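Local structure of 2-hydroxyisocaproyl-CoA dehydratase activator (Clostridium difficile, 4EHU) at residues 16-19 with 23-26; 174-179 with 183-188; 192-197 with 227-232. The protein passes one electron to (R)-2-hydroxyisocaproyl-CoA dehydratase as it hydrolyses ATP, working as a homodimer that holds one [4Fe-4S] cluster and activating the dehydratase for leucine fermentation. One frame throughout, in Å; residues are numbered along the deposited sequence.

Contact 1. Residues 16-19 with 23-26; sequences VILK and DIVA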
loop_
_atom_site.group_PDB
_atom_site.type_symbol
_atom_site.label_atom_id
_atom_site.label_comp_id
_atom_site.label_asym_id
_atom_site.label_seq_id
_atom_site.Cartn_x
_atom_site.Cartn_y
_atom_site.Cartn_z
ATOM N N VAL A 16 6.227 -15.786 26.371
ATOM C CA VAL A 16 7.381 -16.515 26.897
ATOM C C VAL A 16 7.242 -16.590 28.406
ATOM O O VAL A 16 6.874 -15.592 29.027
ATOM C CB VAL A 16 8.702 -15.780 26.581
ATOM C CG1 VAL A 16 9.845 -16.375 27.376
ATOM C CG2 VAL A 16 9.005 -15.834 25.054
ATOM N N ILE A 17 7.500 -17.767 28.982
ATOM C CA ILE A 17 7.710 -17.881 30.421
ATOM C C ILE A 17 9.197 -18.110 30.647
ATOM O O ILE A 17 9.799 -19.019 30.059
ATOM C CB ILE A 17 6.904 -19.042 31.059
ATOM C CG1 ILE A 17 5.402 -18.774 30.940
ATOM C CG2 ILE A 17 7.297 -19.208 32.535
ATOM C CD1 ILE A 17 4.524 -19.840 31.562
ATOM N N LEU A 18 9.782 -17.269 31.489
ATOM C CA LEU A 18 11.217 -17.282 31.756
ATOM C C LEU A 18 11.449 -17.650 33.217
ATOM O O LEU A 18 10.781 -17.126 34.112
ATOM C CB LEU A 18 11.791 -15.895 31.473
ATOM C CG LEU A 18 13.296 -15.662 31.576
ATOM C CD1 LEU A 18 14.039 -16.349 30.428
ATOM C CD2 LEU A 18 13.563 -14.167 31.545
ATOM N N LYS A 19 12.392 -18.552 33.455
ATOM C CA LYS A 19 12.692 -19.017 34.806
ATOM C C LYS A 19 13.970 -18.352 35.300
ATOM O O LYS A 19 15.011 -18.437 34.643
ATOM C CB LYS A 19 12.867 -20.537 34.812
ATOM C CG LYS A 19 12.939 -21.168 36.218
ATOM C CD LYS A 19 13.174 -22.663 36.122
ATOM C CE LYS A 19 13.317 -23.285 37.502
ATOM N NZ LYS A 19 13.481 -24.765 37.427
ATOM N N ASP A 23 16.282 -18.914 31.875
ATOM C CA ASP A 23 15.886 -20.068 31.077
ATOM C C ASP A 23 14.454 -19.983 30.554
ATOM O O ASP A 23 13.504 -19.928 31.327
ATOM C CB ASP A 23 16.064 -21.354 31.896
ATOM C CG ASP A 23 17.527 -21.690 32.150
ATOM O OD1 ASP A 23 18.343 -21.617 31.199
ATOM O OD2 ASP A 23 17.865 -22.021 33.304
ATOM N N ILE A 24 14.310 -19.980 29.232
ATOM C CA ILE A 24 12.996 -20.044 28.609
ATOM C C ILE A 24 12.413 -21.429 28.832
ATOM O O ILE A 24 12.927 -22.407 28.291
ATOM C CB ILE A 24 13.077 -19.793 27.091
ATOM C CG1 ILE A 24 13.675 -18.414 26.800
ATOM C CG2 ILE A 24 11.697 -19.907 26.459
ATOM C CD1 ILE A 24 13.821 -18.109 25.314
ATOM N N VAL A 25 11.357 -21.526 29.635
ATOM C CA VAL A 25 10.741 -22.821 29.916
ATOM C C VAL A 25 9.493 -23.037 29.062
ATOM O O VAL A 25 8.952 -24.142 29.009
ATOM C CB VAL A 25 10.412 -23.010 31.425
ATOM C CG1 VAL A 25 11.697 -23.011 32.251
ATOM C CG2 VAL A 25 9.439 -21.940 31.932
ATOM N N ALA A 26 9.048 -21.989 28.374
ATOM C CA ALA A 26 7.879 -22.098 27.511
ATOM C C ALA A 26 7.776 -20.898 26.583
ATOM O O ALA A 26 8.166 -19.778 26.926
ATOM C CB ALA A 26 6.602 -22.233 28.340
#
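Ile17 and Val25 meet through their CG2 methyls, 3.5 Å apart, at the bulge where the register of two antiparallel strands shifts by one residue. The backbone carbonyl of Ile17 takes Val25 N at 3.0 Å and, weakly, Ala26 N, while Ile17 N reaches back to Ala26 O. Two residues of 23-26 thus face one of 16-19, the definition of a classic beta bulge. Nearer the turn the pairing is regular: Lys19 N donates to Asp23 O at 2.8 Å, and Asp23 N returns a bond to Lys19 O. Val25 CG1 sits 3.7 Å from Lys19 CB, the two side chains crossing at about a right angle. Lys19 CG is anti to the backbone N (chi1 -170°) and its chain stays extended, carrying the amine outward. On the other face Leu18 CD1 packs 4.2 Å from Ile24 CG1, and helix 243-261 covers both residues. The face carrying Ile17 and Ala26 is covered by helix 38-50. Strand 2-8 bonds to Val16 and Leu18, continuing the actin-fold sheet beyond this hairpin. The backbone bonds hold the pairing, and the apolar contacts on each face tie the edge strand to a flanking helix.

Contact 2. Residues 174-179 with 183-188; sequences SHLSEN and EDIVAG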
loop_
_atom_site.group_PDB
_atom_site.type_symbol
_atom_site.label_atom_id
_atom_site.label_comp_id
_atom_site.label_asym_id
_atom_site.label_seq_id
_atom_site.Cartn_x
_atom_site.Cartn_y
_atom_site.Cartn_z
ATOM N N SER A 174 0.247 -11.557 -13.281
ATOM C CA SER A 174 0.667 -11.651 -14.671
ATOM C C SER A 174 1.767 -12.679 -14.852
ATOM O O SER A 174 1.793 -13.405 -15.847
ATOM C CB SER A 174 1.134 -10.296 -15.185
ATOM O OG SER A 174 0.028 -9.431 -15.313
ATOM N N HIS A 175 2.687 -12.730 -13.896
ATOM C CA HIS A 175 3.755 -13.715 -13.942
ATOM C C HIS A 175 3.191 -15.125 -13.861
ATOM O O HIS A 175 3.663 -16.023 -14.552
ATOM C CB HIS A 175 4.757 -13.486 -12.819
ATOM C CG HIS A 175 5.676 -12.324 -13.038
ATOM N ND1 HIS A 175 6.429 -12.167 -14.183
ATOM C CD2 HIS A 175 6.017 -11.298 -12.221
ATOM C CE1 HIS A 175 7.173 -11.080 -14.074
ATOM N NE2 HIS A 175 6.938 -10.531 -12.894
ATOM N N LEU A 176 2.190 -15.328 -13.018
ATOM C CA LEU A 176 1.590 -16.652 -12.868
ATOM C C LEU A 176 0.886 -17.051 -14.168
ATOM O O LEU A 176 0.981 -18.198 -14.608
ATOM C CB LEU A 176 0.606 -16.687 -11.698
ATOM C CG LEU A 176 1.135 -16.484 -10.271
ATOM C CD1 LEU A 176 0.006 -16.126 -9.319
ATOM C CD2 LEU A 176 1.873 -17.725 -9.758
ATOM N N SER A 177 0.195 -16.107 -14.799
ATOM C CA SER A 177 -0.486 -16.419 -16.057
ATOM C C SER A 177 0.534 -16.668 -17.165
ATOM O O SER A 177 0.290 -17.442 -18.097
ATOM C CB SER A 177 -1.453 -15.293 -16.446
ATOM O OG SER A 177 -0.761 -14.179 -16.980
ATOM N N GLU A 178 1.696 -16.036 -17.064
ATOM C CA GLU A 178 2.748 -16.252 -18.053
ATOM C C GLU A 178 3.591 -17.493 -17.754
ATOM O O GLU A 178 4.583 -17.749 -18.434
ATOM C CB GLU A 178 3.633 -15.015 -18.149
ATOM C CG GLU A 178 2.920 -13.848 -18.819
ATOM C CD GLU A 178 3.647 -12.534 -18.652
ATOM O OE1 GLU A 178 4.845 -12.549 -18.299
ATOM O OE2 GLU A 178 3.009 -11.481 -18.870
ATOM N N ASN A 179 3.191 -18.249 -16.736
ATOM C CA ASN A 179 3.867 -19.492 -16.364
ATOM C C ASN A 179 5.335 -19.332 -15.960
ATOM O O ASN A 179 6.132 -20.249 -16.147
ATOM C CB ASN A 179 3.757 -20.515 -17.498
ATOM C CG ASN A 179 2.320 -20.936 -17.764
ATOM O OD1 ASN A 179 1.525 -21.098 -16.836
ATOM N ND2 ASN A 179 1.979 -21.108 -19.037
ATOM N N GLU A 183 9.413 -20.467 -8.122
ATOM C CA GLU A 183 10.545 -20.079 -7.301
ATOM C C GLU A 183 11.120 -18.722 -7.715
ATOM O O GLU A 183 11.623 -17.977 -6.863
ATOM C CB GLU A 183 11.650 -21.151 -7.325
ATOM C CG GLU A 183 12.216 -21.481 -8.739
ATOM C CD GLU A 183 11.515 -22.645 -9.448
ATOM O OE1 GLU A 183 10.315 -22.878 -9.210
ATOM O OE2 GLU A 183 12.169 -23.336 -10.262
ATOM N N ASP A 184 11.070 -18.404 -9.009
ATOM C CA ASP A 184 11.551 -17.098 -9.473
ATOM C C ASP A 184 10.581 -15.968 -9.136
ATOM O O ASP A 184 11.006 -14.850 -8.901
ATOM C CB ASP A 184 11.814 -17.127 -10.986
ATOM C CG ASP A 184 13.005 -18.025 -11.337
ATOM O OD1 ASP A 184 13.963 -18.049 -10.530
ATOM O OD2 ASP A 184 12.969 -18.721 -12.395
ATOM N N ILE A 185 9.290 -16.279 -9.121
ATOM C CA ILE A 185 8.264 -15.322 -8.674
ATOM C C ILE A 185 8.462 -15.027 -7.203
ATOM O O ILE A 185 8.477 -13.868 -6.790
ATOM C CB ILE A 185 6.835 -15.863 -8.905
ATOM C CG1 ILE A 185 6.576 -16.037 -10.406
ATOM C CG2 ILE A 185 5.774 -14.915 -8.290
ATOM C CD1 ILE A 185 5.259 -16.719 -10.701
ATOM N N VAL A 186 8.642 -16.079 -6.411
ATOM C CA VAL A 186 8.893 -15.913 -4.975
ATOM C C VAL A 186 10.191 -15.137 -4.711
ATOM O O VAL A 186 10.205 -14.249 -3.850
ATOM C CB VAL A 186 8.937 -17.267 -4.248
ATOM C CG1 VAL A 186 9.335 -17.085 -2.775
ATOM C CG2 VAL A 186 7.583 -17.962 -4.353
ATOM N N ALA A 187 11.279 -15.441 -5.426
ATOM C CA ALA A 187 12.505 -14.670 -5.207
ATOM C C ALA A 187 12.243 -13.187 -5.473
ATOM O O ALA A 187 12.773 -12.340 -4.757
ATOM C CB ALA A 187 13.682 -15.173 -6.088
ATOM N N GLY A 188 11.465 -12.875 -6.511
ATOM C CA GLY A 188 11.175 -11.479 -6.834
ATOM C C GLY A 188 10.393 -10.812 -5.724
ATOM O O GLY A 188 10.653 -9.672 -5.397
#
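Ile185 gives up the most surface here, and its delta methyl does most of the touching. CD1 comes within 3.7 Å of Leu176 CD2 and also packs 3.9 Å from His175 CB, so one methyl meets two consecutive residues of the neighbouring helix. Ile185 CG1 lies anti to the carbonyl carbon (chi1 -64°) and the chain continues extended through chi2, 173°, which carries CD1 out from its own helix to the other. Leu176 meets it at about a right angle. Its CB does not aim straight at segment 183-188; the CD2 branch is what closes the distance.

His175 takes part through its beta carbon, which also stands 4.0 Å from Ile185 CG1. Its imidazole has other business: NE2 is hydrogen-bonded to Ser159 O, and the side chain touches Val158 as well. The polar end of the residue is therefore held by a loop while its aliphatic root packs against the isoleucine.

The two helices, 165-177 and 182-204, are consecutive helices joined by a short turn within the actin-like ATPase fold. Helix 165-177 finishes in a Schellman motif: Asn179, with positive phi, is the C-prime residue, Asn179 N bonds to Leu176 O at 3.1 Å, and Ala180 N reaches His175 O. The very residues that touch Ile185 thus supply the carbonyls that close the helix. One residue before His175, Ser174 O accepts both Glu178 N and Ser177 OG, at 2.9 Å each, from the same face of its plane.

Beyond the pair, Leu176 also rests on Ile139 and Ile140 of helix 130-140. On helix 182-204 Asp184 OD1 is bonded to Ser154 OG and Asn156 N, fastening the start of that helix to the loop that follows helix 147-151.

Contact 3. Residues 192-197 with 227-232; sequences SVAKRV and AREINT
Glu229 OE2 is gripped by two nitrogens of Arg228, the residue just before it, and draws a third, weaker bond from Lys195 across the contact. Arg228 approaches side-on: NH2 lies 2.9 Å from Glu229 OE2, whose anti lone pair it meets, while NE, at 3.2 Å, meets the same oxygen from above the carboxylate plane. The oxygen itself stays within 3° of the guanidinium plane. Lys195 NZ prefers the other oxygen, Glu229 OE1, at 3.1 Å, again from above the plane; its bond to OE2 is long at 3.4 Å. The carboxylate thus lies between two cations, which would be expected to favour its ionised form.

Bends in both chains make this possible. Lys195 runs extended until chi4, -57°, where it turns its amine onto the carboxylate, with its CG 4.0 Å from Glu229 CD on the way. In Glu229 the bend at chi2, -62°, turns the carboxylate toward Lys195, while CG lies 3.9 Å from Ala194 CB, a small apolar footing beneath the charges.

Here helix 182-204 packs against helix 220-230 in the same actin-like half of the protein that carries the second five-stranded mixed sheet. Ala194 also touches Ala225 and Met226, so the packing of this buried residue continues along helix 220-230, whereas Lys195 lies exposed at the margin.

Arg228 has a further hold on helix 182-204, through NH2 to Thr191 OG1, a link that probably helps to position the guanidinium. Just past Glu229 the chain leaves the helix through a Schellman motif at Asn231, whose positive phi accompanies the bonds from Asn231 N to Arg228 O and from Thr232 N to Ala227 O, and Thr232 OG1 donates to Ile230 O.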
loop_
_atom_site.group_PDB
_atom_site.type_symbol
_atom_site.label_atom_id
_atom_site.label_comp_id
_atom_site.label_asym_id
_atom_site.label_seq_id
_atom_site.Cartn_x
_atom_site.Cartn_y
_atom_site.Cartn_z
ATOM N N SER A 192 11.543 -7.588 -3.463
ATOM C CA SER A 192 10.709 -6.400 -3.205
ATOM C C SER A 192 10.740 -5.983 -1.736
ATOM O O SER A 192 10.964 -4.816 -1.414
ATOM C CB SER A 192 9.270 -6.672 -3.623
ATOM O OG SER A 192 9.182 -6.741 -5.032
ATOM N N VAL A 193 10.532 -6.939 -0.838
ATOM C CA VAL A 193 10.476 -6.618 0.587
ATOM C C VAL A 193 11.854 -6.143 1.021
ATOM O O VAL A 193 11.990 -5.124 1.702
ATOM C CB VAL A 193 10.063 -7.846 1.395
ATOM C CG1 VAL A 193 10.300 -7.616 2.920
ATOM C CG2 VAL A 193 8.608 -8.186 1.081
ATOM N N ALA A 194 12.882 -6.872 0.587
ATOM C CA ALA A 194 14.234 -6.595 1.032
ATOM C C ALA A 194 14.711 -5.234 0.560
ATOM O O ALA A 194 15.412 -4.544 1.293
ATOM C CB ALA A 194 15.205 -7.726 0.559
ATOM N N LYS A 195 14.341 -4.835 -0.652
ATOM C CA LYS A 195 14.713 -3.507 -1.131
ATOM C C LYS A 195 14.086 -2.426 -0.276
ATOM O O LYS A 195 14.725 -1.437 0.043
ATOM C CB LYS A 195 14.304 -3.314 -2.591
ATOM C CG LYS A 195 15.272 -4.056 -3.507
ATOM C CD LYS A 195 15.090 -3.716 -4.965
ATOM C CE LYS A 195 16.200 -4.371 -5.813
ATOM N NZ LYS A 195 17.588 -3.981 -5.394
ATOM N N ARG A 196 12.838 -2.625 0.114
ATOM C CA ARG A 196 12.154 -1.587 0.876
ATOM C C ARG A 196 12.686 -1.452 2.305
ATOM O O ARG A 196 12.806 -0.330 2.825
ATOM C CB ARG A 196 10.656 -1.842 0.885
ATOM C CG ARG A 196 9.900 -0.821 1.668
ATOM C CD ARG A 196 8.447 -0.807 1.286
ATOM N NE ARG A 196 7.712 -0.019 2.269
ATOM C CZ ARG A 196 7.706 1.306 2.290
ATOM N NH1 ARG A 196 8.383 1.994 1.378
ATOM N NH2 ARG A 196 7.030 1.953 3.234
ATOM N N VAL A 197 13.003 -2.574 2.944
ATOM C CA VAL A 197 13.519 -2.532 4.314
ATOM C C VAL A 197 15.000 -2.175 4.283
ATOM O O VAL A 197 15.464 -1.409 5.121
ATOM C CB VAL A 197 13.269 -3.848 5.017
ATOM C CG1 VAL A 197 13.826 -3.819 6.456
ATOM C CG2 VAL A 197 11.755 -4.111 5.051
ATOM N N ALA A 227 20.375 -9.800 3.450
ATOM C CA ALA A 227 21.816 -9.803 3.637
ATOM C C ALA A 227 22.475 -9.377 2.326
ATOM O O ALA A 227 23.485 -8.683 2.325
ATOM C CB ALA A 227 22.298 -11.178 4.067
ATOM N N ARG A 228 21.880 -9.802 1.212
ATOM C CA ARG A 228 22.369 -9.401 -0.104
ATOM C C ARG A 228 22.237 -7.879 -0.284
ATOM O O ARG A 228 23.205 -7.202 -0.662
ATOM C CB ARG A 228 21.590 -10.140 -1.199
ATOM C CG ARG A 228 22.027 -9.795 -2.629
ATOM C CD ARG A 228 21.040 -10.348 -3.653
ATOM N NE ARG A 228 19.781 -9.597 -3.583
ATOM C CZ ARG A 228 18.563 -10.134 -3.564
ATOM N NH1 ARG A 228 18.407 -11.450 -3.620
ATOM N NH2 ARG A 228 17.484 -9.344 -3.466
ATOM N N GLU A 229 21.049 -7.351 0.012
ATOM C CA GLU A 229 20.778 -5.955 -0.267
ATOM C C GLU A 229 21.600 -5.035 0.621
ATOM O O GLU A 229 22.019 -3.965 0.165
ATOM C CB GLU A 229 19.287 -5.641 -0.132
ATOM C CG GLU A 229 18.423 -6.296 -1.187
ATOM C CD GLU A 229 18.745 -5.839 -2.607
ATOM O OE1 GLU A 229 19.118 -4.648 -2.798
ATOM O OE2 GLU A 229 18.604 -6.670 -3.535
ATOM N N ILE A 230 21.831 -5.421 1.876
ATOM C CA ILE A 230 22.646 -4.569 2.746
ATOM C C ILE A 230 24.109 -4.935 2.718
ATOM O O ILE A 230 24.928 -4.289 3.379
ATOM C CB ILE A 230 22.123 -4.531 4.208
ATOM C CG1 ILE A 230 22.387 -5.865 4.913
ATOM C CG2 ILE A 230 20.650 -4.159 4.205
ATOM C CD1 ILE A 230 21.978 -5.824 6.439
ATOM N N ASN A 231 24.453 -5.962 1.944
ATOM C CA ASN A 231 25.850 -6.370 1.783
ATOM C C ASN A 231 26.523 -6.630 3.135
ATOM O O ASN A 231 27.682 -6.279 3.344
ATOM C CB ASN A 231 26.628 -5.287 1.018
ATOM C CG ASN A 231 27.996 -5.771 0.531
ATOM O OD1 ASN A 231 28.193 -6.959 0.257
ATOM N ND2 ASN A 231 28.945 -4.847 0.423
ATOM N N THR A 232 25.785 -7.245 4.054
ATOM C CA THR A 232 26.275 -7.520 5.407
ATOM C C THR A 232 25.678 -8.839 5.869
ATOM O O THR A 232 24.525 -9.139 5.523
ATOM C CB THR A 232 25.822 -6.400 6.376
ATOM O OG1 THR A 232 26.206 -5.128 5.840
ATOM C CG2 THR A 232 26.418 -6.577 7.743
#

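Helix 182-204 serves contacts 2 and 3 in turn: its first part meets helix 165-177 and a later part meets helix 220-230, with the two centres about 20 Å apart. Contact 1 lies across the chain's centre from both, its centre about 42 Å from that of contact 2 and 33 Å from that of contact 3. The bound nucleotide analogue lies about 12 Å from the side chain of Val16 and about 14 Å from that of Ala194, so contacts 1 and 3 both flank the ATP site at a distance. In contact 3 the Lys195 side chain is about 13 Å from the iron-sulfur cluster, without touching it, whereas contact 2 lies away from the nucleotide and cluster sites.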